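Peptidase M28 (Shewanella amazonensis SB2B, PDB 3IIB) probably acts as a zinc-dependent exopeptidase of family M28, a metallodipeptidase or carboxypeptidase with two zinc ions in its active site, and works as a homodimer. Local coordinates at residues I174-H178 and Y397-H401; D179-G185 and H401-N405; S330-A334 and Q392-F398. The contacts are given in a common frame with arbitrary orientation. Residue numbers count along the deposited sequence, not the author numbering.

Interaction 1 (I174-H178 and Y397-H401); sequences IGTDH and YFDYH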
loop_
_atom_site.group_PDB
_atom_site.type_symbol
_atom_site.label_atom_id
_atom_site.label_comp_id
_atom_site.label_asym_id
_atom_site.label_seq_id
_atom_site.Cartn_x
_atom_site.Cartn_y
_atom_site.Cartn_z
ATOM N N ILE A 174 9.901 6.627 -7.504
ATOM C CA ILE A 174 10.954 5.726 -7.914
ATOM C C ILE A 174 10.743 4.409 -7.161
ATOM O O ILE A 174 11.408 4.110 -6.164
ATOM C CB ILE A 174 12.382 6.308 -7.705
ATOM C CG1 ILE A 174 12.482 7.742 -8.233
ATOM C CG2 ILE A 174 13.417 5.354 -8.366
ATOM C CD1 ILE A 174 12.131 7.895 -9.733
ATOM N N GLY A 175 9.774 3.640 -7.651
ATOM C CA GLY A 175 9.279 2.463 -6.927
ATOM C C GLY A 175 8.771 1.479 -7.918
ATOM O O GLY A 175 8.384 1.854 -9.026
ATOM N N THR A 176 8.772 0.222 -7.517
ATOM C CA THR A 176 8.299 -0.849 -8.356
ATOM C C THR A 176 6.870 -1.307 -8.014
ATOM O O THR A 176 6.320 -2.190 -8.705
ATOM C CB THR A 176 9.245 -2.043 -8.234
ATOM O OG1 THR A 176 9.488 -2.304 -6.833
ATOM C CG2 THR A 176 10.555 -1.758 -8.925
ATOM N N ASP A 177 6.267 -0.735 -6.980
ATOM C CA ASP A 177 4.891 -1.084 -6.607
ATOM C C ASP A 177 3.829 -0.420 -7.487
ATOM O O ASP A 177 4.104 0.544 -8.190
ATOM C CB ASP A 177 4.656 -0.577 -5.205
ATOM C CG ASP A 177 4.813 0.910 -5.122
ATOM O OD1 ASP A 177 5.989 1.351 -5.188
ATOM O OD2 ASP A 177 3.764 1.610 -5.043
ATOM N N HIS A 178 2.585 -0.910 -7.400
ATOM C CA HIS A 178 1.430 -0.129 -7.862
ATOM C C HIS A 178 0.516 0.138 -6.662
ATOM O O HIS A 178 -0.709 0.025 -6.733
ATOM C CB HIS A 178 0.696 -0.799 -9.043
ATOM C CG HIS A 178 0.214 -2.183 -8.776
ATOM N ND1 HIS A 178 -1.126 -2.506 -8.674
ATOM C CD2 HIS A 178 0.887 -3.353 -8.657
ATOM C CE1 HIS A 178 -1.252 -3.799 -8.447
ATOM N NE2 HIS A 178 -0.047 -4.341 -8.442
ATOM N N TYR A 397 12.193 -4.984 -2.878
ATOM C CA TYR A 397 12.677 -3.896 -2.017
ATOM C C TYR A 397 12.080 -2.546 -2.392
ATOM O O TYR A 397 11.660 -1.781 -1.515
ATOM C CB TYR A 397 14.196 -3.846 -2.123
ATOM C CG TYR A 397 14.885 -2.824 -1.266
ATOM C CD1 TYR A 397 15.066 -3.035 0.092
ATOM C CD2 TYR A 397 15.402 -1.663 -1.839
ATOM C CE1 TYR A 397 15.765 -2.104 0.868
ATOM C CE2 TYR A 397 16.053 -0.708 -1.056
ATOM C CZ TYR A 397 16.246 -0.960 0.287
ATOM O OH TYR A 397 16.912 -0.058 1.072
ATOM N N PHE A 398 12.029 -2.257 -3.680
ATOM C CA PHE A 398 11.506 -0.968 -4.138
ATOM C C PHE A 398 9.991 -0.883 -4.198
ATOM O O PHE A 398 9.433 0.154 -4.603
ATOM C CB PHE A 398 12.206 -0.539 -5.444
ATOM C CG PHE A 398 13.698 -0.284 -5.254
ATOM C CD1 PHE A 398 14.133 0.815 -4.519
ATOM C CD2 PHE A 398 14.626 -1.175 -5.704
ATOM C CE1 PHE A 398 15.457 1.045 -4.298
ATOM C CE2 PHE A 398 15.958 -0.951 -5.495
ATOM C CZ PHE A 398 16.382 0.166 -4.761
ATOM N N ASP A 399 9.302 -1.924 -3.747
ATOM C CA ASP A 399 7.873 -1.793 -3.412
ATOM C C ASP A 399 7.654 -0.975 -2.140
ATOM O O ASP A 399 6.605 -0.353 -2.000
ATOM C CB ASP A 399 7.191 -3.120 -3.246
ATOM C CG ASP A 399 7.192 -3.960 -4.517
ATOM O OD1 ASP A 399 7.471 -3.437 -5.614
ATOM O OD2 ASP A 399 6.894 -5.158 -4.402
ATOM N N TYR A 400 8.624 -0.982 -1.230
ATOM C CA TYR A 400 8.427 -0.371 0.090
ATOM C C TYR A 400 9.435 0.687 0.454
ATOM O O TYR A 400 9.121 1.559 1.273
ATOM C CB TYR A 400 8.389 -1.440 1.192
ATOM C CG TYR A 400 7.656 -2.689 0.801
ATOM C CD1 TYR A 400 6.288 -2.667 0.554
ATOM C CD2 TYR A 400 8.324 -3.903 0.707
ATOM C CE1 TYR A 400 5.609 -3.827 0.195
ATOM C CE2 TYR A 400 7.659 -5.047 0.336
ATOM C CZ TYR A 400 6.304 -5.006 0.093
ATOM O OH TYR A 400 5.640 -6.157 -0.250
ATOM N N HIS A 401 10.640 0.613 -0.136
ATOM C CA HIS A 401 11.729 1.568 0.075
ATOM C C HIS A 401 11.215 2.984 0.009
ATOM O O HIS A 401 10.619 3.333 -0.951
ATOM C CB HIS A 401 12.753 1.302 -1.025
ATOM C CG HIS A 401 13.842 2.310 -1.169
ATOM N ND1 HIS A 401 13.788 3.325 -2.108
ATOM C CD2 HIS A 401 15.068 2.389 -0.597
ATOM C CE1 HIS A 401 14.915 4.009 -2.059
ATOM N NE2 HIS A 401 15.724 3.436 -1.183
HETATM O O HOH W 1 11.855 4.705 -3.588
HETATM O O HOH W 2 11.713 -3.854 -6.202
#
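Two irregular loops run past each other here, with Gly175 CA 5.0 Å from Phe398 CA and Asp177 CA 4.4 Å from Asp399 CA. The backbone of Tyr397-His401 is curled into a tight turn, in which Tyr400 N and His401 N both bond to Tyr397 O. The turn presents Phe398 O to the other loop, where Thr176 N donates a nearly straight hydrogen bond to it (3.0 Å, 160°). Gly175 CA lies 3.3 Å from Phe398 O, and a CB there would run into Asp177 OD1. The Thr176 side chain adds a short hydrogen bond, OG1 to Asp399 OD1 at 2.6 Å, so backbone and side chain of one threonine grip successive residues. Arg140 forms a salt bridge with the same carboxylate, while Asp177 OD1 turns to His183. Water 2 joins Thr176 OG1 to Phe398 N, and water 1 links Ile174 O (2.7 Å) with His401 ND1 (2.8 Å). The CB of Phe398 points toward 174-178, but its ring leads away and stacks on Tyr147. The contact thus joins the loop after strand 168-172 to the one between strand 387-392 and helix 413-432; Ile174 packs on helix 145-163, and Tyr397, Tyr400 and His401 touch helix 267-285.

Interaction 2 (D179-G185 and H401-N405); sequences DRMAHTG and HHTPN. With ZN (zinc ion), chain B.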
loop_
_atom_site.group_PDB
_atom_site.type_symbol
_atom_site.label_atom_id
_atom_site.label_comp_id
_atom_site.label_asym_id
_atom_site.label_seq_id
_atom_site.Cartn_x
_atom_site.Cartn_y
_atom_site.Cartn_z
ATOM N N ASP A 179 1.139 0.474 -5.532
ATOM C CA ASP A 179 0.393 0.932 -4.361
ATOM C C ASP A 179 0.286 2.449 -4.327
ATOM O O ASP A 179 1.084 3.172 -4.936
ATOM C CB ASP A 179 1.072 0.453 -3.108
ATOM C CG ASP A 179 1.034 -1.032 -2.947
ATOM O OD1 ASP A 179 -0.042 -1.646 -3.207
ATOM O OD2 ASP A 179 2.097 -1.601 -2.582
ATOM N N ARG A 180 -0.724 2.918 -3.600
ATOM C CA ARG A 180 -1.001 4.335 -3.436
ATOM C C ARG A 180 -0.067 4.879 -2.353
ATOM O O ARG A 180 -0.505 5.390 -1.310
ATOM C CB ARG A 180 -2.466 4.557 -3.123
ATOM C CG ARG A 180 -2.897 5.976 -3.378
ATOM C CD ARG A 180 -3.348 6.131 -4.810
ATOM N NE ARG A 180 -3.701 7.513 -5.118
ATOM C CZ ARG A 180 -4.856 8.088 -4.806
ATOM N NH1 ARG A 180 -5.807 7.421 -4.170
ATOM N NH2 ARG A 180 -5.061 9.354 -5.160
HETATM N N MSE A 181 1.236 4.799 -2.649
HETATM C CA MSE A 181 2.292 5.177 -1.731
HETATM C C MSE A 181 3.230 6.094 -2.539
HETATM O O MSE A 181 3.682 5.721 -3.638
HETATM C CB MSE A 181 3.082 3.934 -1.286
HETATM C CG MSE A 181 2.261 2.923 -0.520
HETATM SE SE MSE A 181 2.082 3.382 1.320
HETATM C CE MSE A 181 1.034 4.941 1.460
ATOM N N ALA A 182 3.535 7.263 -1.959
ATOM C CA ALA A 182 4.492 8.183 -2.539
ATOM C C ALA A 182 5.874 7.934 -1.904
ATOM O O ALA A 182 6.005 7.817 -0.662
ATOM C CB ALA A 182 4.021 9.637 -2.414
ATOM N N HIS A 183 6.880 7.791 -2.772
ATOM C CA HIS A 183 8.238 7.472 -2.343
ATOM C C HIS A 183 9.036 8.780 -2.258
ATOM O O HIS A 183 9.113 9.541 -3.235
ATOM C CB HIS A 183 8.954 6.558 -3.327
ATOM C CG HIS A 183 8.364 5.203 -3.514
ATOM N ND1 HIS A 183 9.105 4.045 -3.346
ATOM C CD2 HIS A 183 7.130 4.809 -3.911
ATOM C CE1 HIS A 183 8.360 3.006 -3.655
ATOM N NE2 HIS A 183 7.152 3.441 -3.994
ATOM N N THR A 184 9.601 9.046 -1.079
ATOM C CA THR A 184 10.496 10.186 -0.884
ATOM C C THR A 184 11.947 9.777 -1.159
ATOM O O THR A 184 12.201 8.726 -1.750
ATOM C CB THR A 184 10.294 10.812 0.534
ATOM O OG1 THR A 184 10.893 12.119 0.573
ATOM C CG2 THR A 184 10.757 9.864 1.730
ATOM N N GLY A 185 12.888 10.620 -0.733
ATOM C CA GLY A 185 14.317 10.372 -0.937
ATOM C C GLY A 185 15.015 11.666 -1.286
ATOM O O GLY A 185 14.363 12.674 -1.628
ATOM N N HIS A 401 10.640 0.613 -0.136
ATOM C CA HIS A 401 11.729 1.568 0.075
ATOM C C HIS A 401 11.215 2.984 0.009
ATOM O O HIS A 401 10.619 3.333 -0.951
ATOM C CB HIS A 401 12.753 1.302 -1.025
ATOM C CG HIS A 401 13.842 2.310 -1.169
ATOM N ND1 HIS A 401 13.788 3.325 -2.108
ATOM C CD2 HIS A 401 15.068 2.389 -0.597
ATOM C CE1 HIS A 401 14.915 4.009 -2.059
ATOM N NE2 HIS A 401 15.724 3.436 -1.183
ATOM N N HIS A 402 11.470 3.782 1.051
ATOM C CA HIS A 402 11.176 5.203 1.056
ATOM C C HIS A 402 9.695 5.566 1.006
ATOM O O HIS A 402 9.324 6.737 0.659
ATOM C CB HIS A 402 11.963 5.925 -0.043
ATOM C CG HIS A 402 13.437 6.002 0.200
ATOM N ND1 HIS A 402 14.259 6.880 -0.499
ATOM C CD2 HIS A 402 14.259 5.275 1.002
ATOM C CE1 HIS A 402 15.510 6.709 -0.095
ATOM N NE2 HIS A 402 15.535 5.754 0.817
ATOM N N THR A 403 8.845 4.606 1.387
ATOM C CA THR A 403 7.406 4.842 1.555
ATOM C C THR A 403 6.957 4.757 2.993
ATOM O O THR A 403 7.683 4.205 3.854
ATOM C CB THR A 403 6.567 3.799 0.772
ATOM O OG1 THR A 403 6.647 2.528 1.452
ATOM C CG2 THR A 403 7.052 3.704 -0.704
ATOM N N PRO A 404 5.716 5.203 3.271
ATOM C CA PRO A 404 5.115 4.877 4.577
ATOM C C PRO A 404 4.891 3.394 4.837
ATOM O O PRO A 404 4.550 3.033 5.956
ATOM C CB PRO A 404 3.771 5.621 4.560
ATOM C CG PRO A 404 3.954 6.718 3.481
ATOM C CD PRO A 404 4.868 6.123 2.475
ATOM N N ASN A 405 5.023 2.576 3.793
ATOM C CA ASN A 405 4.855 1.157 3.880
ATOM C C ASN A 405 6.139 0.425 4.264
ATOM O O ASN A 405 6.124 -0.796 4.370
ATOM C CB ASN A 405 4.338 0.639 2.542
ATOM C CG ASN A 405 3.301 -0.442 2.673
ATOM O OD1 ASN A 405 2.763 -0.710 3.755
ATOM N ND2 ASN A 405 2.985 -1.083 1.528
HETATM ZN ZN ZN B . 17.445 4.864 1.691
HETATM O O HOH W 3 3.963 -0.274 -1.043
HETATM O O HOH W 1 11.855 4.705 -3.588
HETATM O O HOH W 4 18.153 4.457 -0.280
HETATM O O HOH W 5 19.414 4.089 1.959
#
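Asp179 opens the contact through water 3, which donates to Asp179 OD2 (2.8 Å) and accepts from Asn405 ND2 (2.9 Å); Asp179 OD1 bonds instead to Asn405 of the second subunit. Arg180, centre of an inverse gamma turn, bonds through N to Asn405 OD1 of that subunit, and the converse bond also forms. Met181, a selenomethionine, points toward 401-405: its SE lies 3.8 Å from Asn405 CB and its CE 4.0 Å from Pro404 CG. Ala182 contributes its carbonyl, with O 3.7 Å from Pro404 CD. The His183 imidazole lies with one face under Thr403 CG2, a CH-pi contact; ND1 gives a weak hydrogen bond to His401 O (2.9 Å), and NE2 is held by Asp177. Thr184 pairs with His402 twice, Thr184 N to His402 O at 2.9 Å and His402 ND1 to Thr184 O at 3.0 Å. Gly185 CA sits 3.5 Å from His402 ND1, where a CB would clash. The bond from His402 ND1 probably helps orient the ring, whose NE2 binds zinc at 2.3 Å, alongside Asp269 and Glu304. A metal-binding histidine whose other nitrogen donates to a carbonyl is common in zinc enzymes; here it belongs to the two-zinc centre of an M28 peptidase.

Interaction 3 (S330-A334 and Q392-F398); sequences SDFGA and QDGSDYF. With ZN (zinc ion), chain C.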
loop_
_atom_site.group_PDB
_atom_site.type_symbol
_atom_site.label_atom_id
_atom_site.label_comp_id
_atom_site.label_asym_id
_atom_site.label_seq_id
_atom_site.Cartn_x
_atom_site.Cartn_y
_atom_site.Cartn_z
ATOM N N SER A 330 25.428 -4.031 4.937
ATOM C CA SER A 330 24.083 -4.535 4.621
ATOM C C SER A 330 23.147 -3.317 4.489
ATOM O O SER A 330 22.831 -2.650 5.489
ATOM C CB SER A 330 23.581 -5.436 5.717
ATOM O OG SER A 330 22.313 -6.048 5.400
ATOM N N ASP A 331 22.703 -3.048 3.272
ATOM C CA ASP A 331 21.736 -1.950 3.014
ATOM C C ASP A 331 20.972 -2.236 1.716
ATOM O O ASP A 331 20.929 -1.415 0.814
ATOM C CB ASP A 331 22.423 -0.605 2.908
ATOM C CG ASP A 331 21.431 0.527 2.781
ATOM O OD1 ASP A 331 20.336 0.384 3.336
ATOM O OD2 ASP A 331 21.746 1.554 2.180
ATOM N N PHE A 332 20.373 -3.408 1.658
ATOM C CA PHE A 332 19.437 -3.743 0.582
ATOM C C PHE A 332 18.313 -4.605 1.146
ATOM O O PHE A 332 17.898 -5.596 0.547
ATOM C CB PHE A 332 20.201 -4.375 -0.573
ATOM C CG PHE A 332 19.477 -4.347 -1.885
ATOM C CD1 PHE A 332 18.517 -3.390 -2.174
ATOM C CD2 PHE A 332 19.780 -5.288 -2.866
ATOM C CE1 PHE A 332 17.893 -3.384 -3.374
ATOM C CE2 PHE A 332 19.159 -5.247 -4.112
ATOM C CZ PHE A 332 18.207 -4.311 -4.360
ATOM N N GLY A 333 17.802 -4.174 2.299
ATOM C CA GLY A 333 16.633 -4.789 2.941
ATOM C C GLY A 333 16.965 -6.073 3.655
ATOM O O GLY A 333 18.022 -6.174 4.268
ATOM N N ALA A 334 16.025 -7.022 3.611
ATOM C CA ALA A 334 16.117 -8.291 4.359
ATOM C C ALA A 334 16.106 -9.512 3.461
ATOM O O ALA A 334 16.142 -10.624 3.974
ATOM C CB ALA A 334 14.993 -8.404 5.393
ATOM N N GLN A 392 22.113 -9.040 -1.849
ATOM C CA GLN A 392 20.784 -9.436 -1.400
ATOM C C GLN A 392 19.801 -9.440 -2.545
ATOM O O GLN A 392 19.913 -8.607 -3.433
ATOM C CB GLN A 392 20.262 -8.448 -0.372
ATOM C CG GLN A 392 21.036 -8.441 0.941
ATOM C CD GLN A 392 20.454 -7.491 1.916
ATOM O OE1 GLN A 392 20.785 -6.273 1.934
ATOM N NE2 GLN A 392 19.547 -7.999 2.730
ATOM N N ASP A 393 18.828 -10.347 -2.469
ATOM C CA ASP A 393 17.677 -10.352 -3.382
ATOM C C ASP A 393 16.756 -9.183 -3.026
ATOM O O ASP A 393 16.080 -9.187 -1.986
ATOM C CB ASP A 393 16.920 -11.674 -3.329
ATOM C CG ASP A 393 15.785 -11.756 -4.359
ATOM O OD1 ASP A 393 15.161 -10.738 -4.717
ATOM O OD2 ASP A 393 15.527 -12.878 -4.825
ATOM N N GLY A 394 16.764 -8.160 -3.878
ATOM C CA GLY A 394 15.925 -7.002 -3.659
ATOM C C GLY A 394 14.750 -6.898 -4.612
ATOM O O GLY A 394 14.283 -5.765 -4.936
ATOM N N SER A 395 14.266 -8.030 -5.106
ATOM C CA SER A 395 13.148 -7.991 -6.086
ATOM C C SER A 395 11.946 -7.204 -5.576
ATOM O O SER A 395 11.292 -6.532 -6.366
ATOM C CB SER A 395 12.670 -9.393 -6.444
ATOM O OG SER A 395 13.694 -10.086 -7.126
ATOM N N ASP A 396 11.657 -7.307 -4.269
ATOM C CA ASP A 396 10.515 -6.599 -3.670
ATOM C C ASP A 396 10.902 -5.301 -2.938
ATOM O O ASP A 396 10.033 -4.584 -2.472
ATOM C CB ASP A 396 9.725 -7.513 -2.731
ATOM C CG ASP A 396 10.492 -7.895 -1.473
ATOM O OD1 ASP A 396 11.761 -7.856 -1.492
ATOM O OD2 ASP A 396 9.818 -8.288 -0.472
ATOM N N TYR A 397 12.193 -4.984 -2.878
ATOM C CA TYR A 397 12.677 -3.896 -2.017
ATOM C C TYR A 397 12.080 -2.546 -2.392
ATOM O O TYR A 397 11.660 -1.781 -1.515
ATOM C CB TYR A 397 14.196 -3.846 -2.123
ATOM C CG TYR A 397 14.885 -2.824 -1.266
ATOM C CD1 TYR A 397 15.066 -3.035 0.092
ATOM C CD2 TYR A 397 15.402 -1.663 -1.839
ATOM C CE1 TYR A 397 15.765 -2.104 0.868
ATOM C CE2 TYR A 397 16.053 -0.708 -1.056
ATOM C CZ TYR A 397 16.246 -0.960 0.287
ATOM O OH TYR A 397 16.912 -0.058 1.072
ATOM N N PHE A 398 12.029 -2.257 -3.680
ATOM C CA PHE A 398 11.506 -0.968 -4.138
ATOM C C PHE A 398 9.991 -0.883 -4.198
ATOM O O PHE A 398 9.433 0.154 -4.603
ATOM C CB PHE A 398 12.206 -0.539 -5.444
ATOM C CG PHE A 398 13.698 -0.284 -5.254
ATOM C CD1 PHE A 398 14.133 0.815 -4.519
ATOM C CD2 PHE A 398 14.626 -1.175 -5.704
ATOM C CE1 PHE A 398 15.457 1.045 -4.298
ATOM C CE2 PHE A 398 15.958 -0.951 -5.495
ATOM C CZ PHE A 398 16.382 0.166 -4.761
HETATM ZN ZN ZN C . 19.630 2.328 2.757
HETATM O O HOH W 6 18.188 -1.325 3.012
HETATM O O HOH W 7 23.116 -5.227 1.196
HETATM O O HOH W 8 19.163 1.441 0.599
HETATM O O HOH W 9 15.935 -7.229 -0.012
HETATM O O HOH W 5 19.414 4.089 1.959
#
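One wall of the two-zinc active site is formed where the loop after strand 324-329 meets the end of strand 387-392 and the loop after it. Asp331 binds its zinc through both carboxylate oxygens, OD1 at 2.1 Å and OD2 at 2.3 Å; His257 and Asp269 bind the same ion. Tyr397 approaches this centre through water: its OH is 2.7 Å from the zinc-bound water 8 and 2.6 Å from water 6, which lies 2.8 Å from Asp331 OD1 and accepts from Gly333 N. Away from the metal, the Gln392 side-chain amide bonds to the backbone of Phe332 and Gly333, with NE2 donating to Gly333 O (2.8 Å, 166°) and OE1 accepting a weak bond from Phe332 N (2.9 Å). Water 7 bridges Gln392 OE1 and Asp331 N. Phe332 sends the edge of its ring to the face of Tyr397 in a T-shaped pair, centroids 4.9 Å apart and planes at 67°. Its CE1 also meets Phe398 CE2 at 3.8 Å, and Gly394 CA lies over its face. Gly333 has positive phi, and a CB there would strike Tyr397 CD1. Bidentate Asp331, with the Tyr397 hydroxyl held to the zinc-bound water, fits a co-catalytic metal site.

Overall arrangement
All three contacts are buried, and each uses the long loop between strand 387-392 and helix 413-432. Interaction 3 ties its start to the loop after strand 324-329; interactions 1 and 2 tie its later part to one other loop, between strands 168-172 and 198-201. Interactions 1 and 2 adjoin, sharing His401 and water 1 and joined by the Asp177-His183 pair; interaction 3 overlaps interaction 1 at Tyr397 and Phe398. Interaction 1 is the smallest and mainly polar; interaction 3 combines hydrogen bonds and waters with an aromatic cluster. Interactions 2 and 3 each supply a ligand to a different zinc, linked through water 5. Interaction 2 lies most at the dimer interface, which interaction 1 meets only through His178, and interaction 3 not at all.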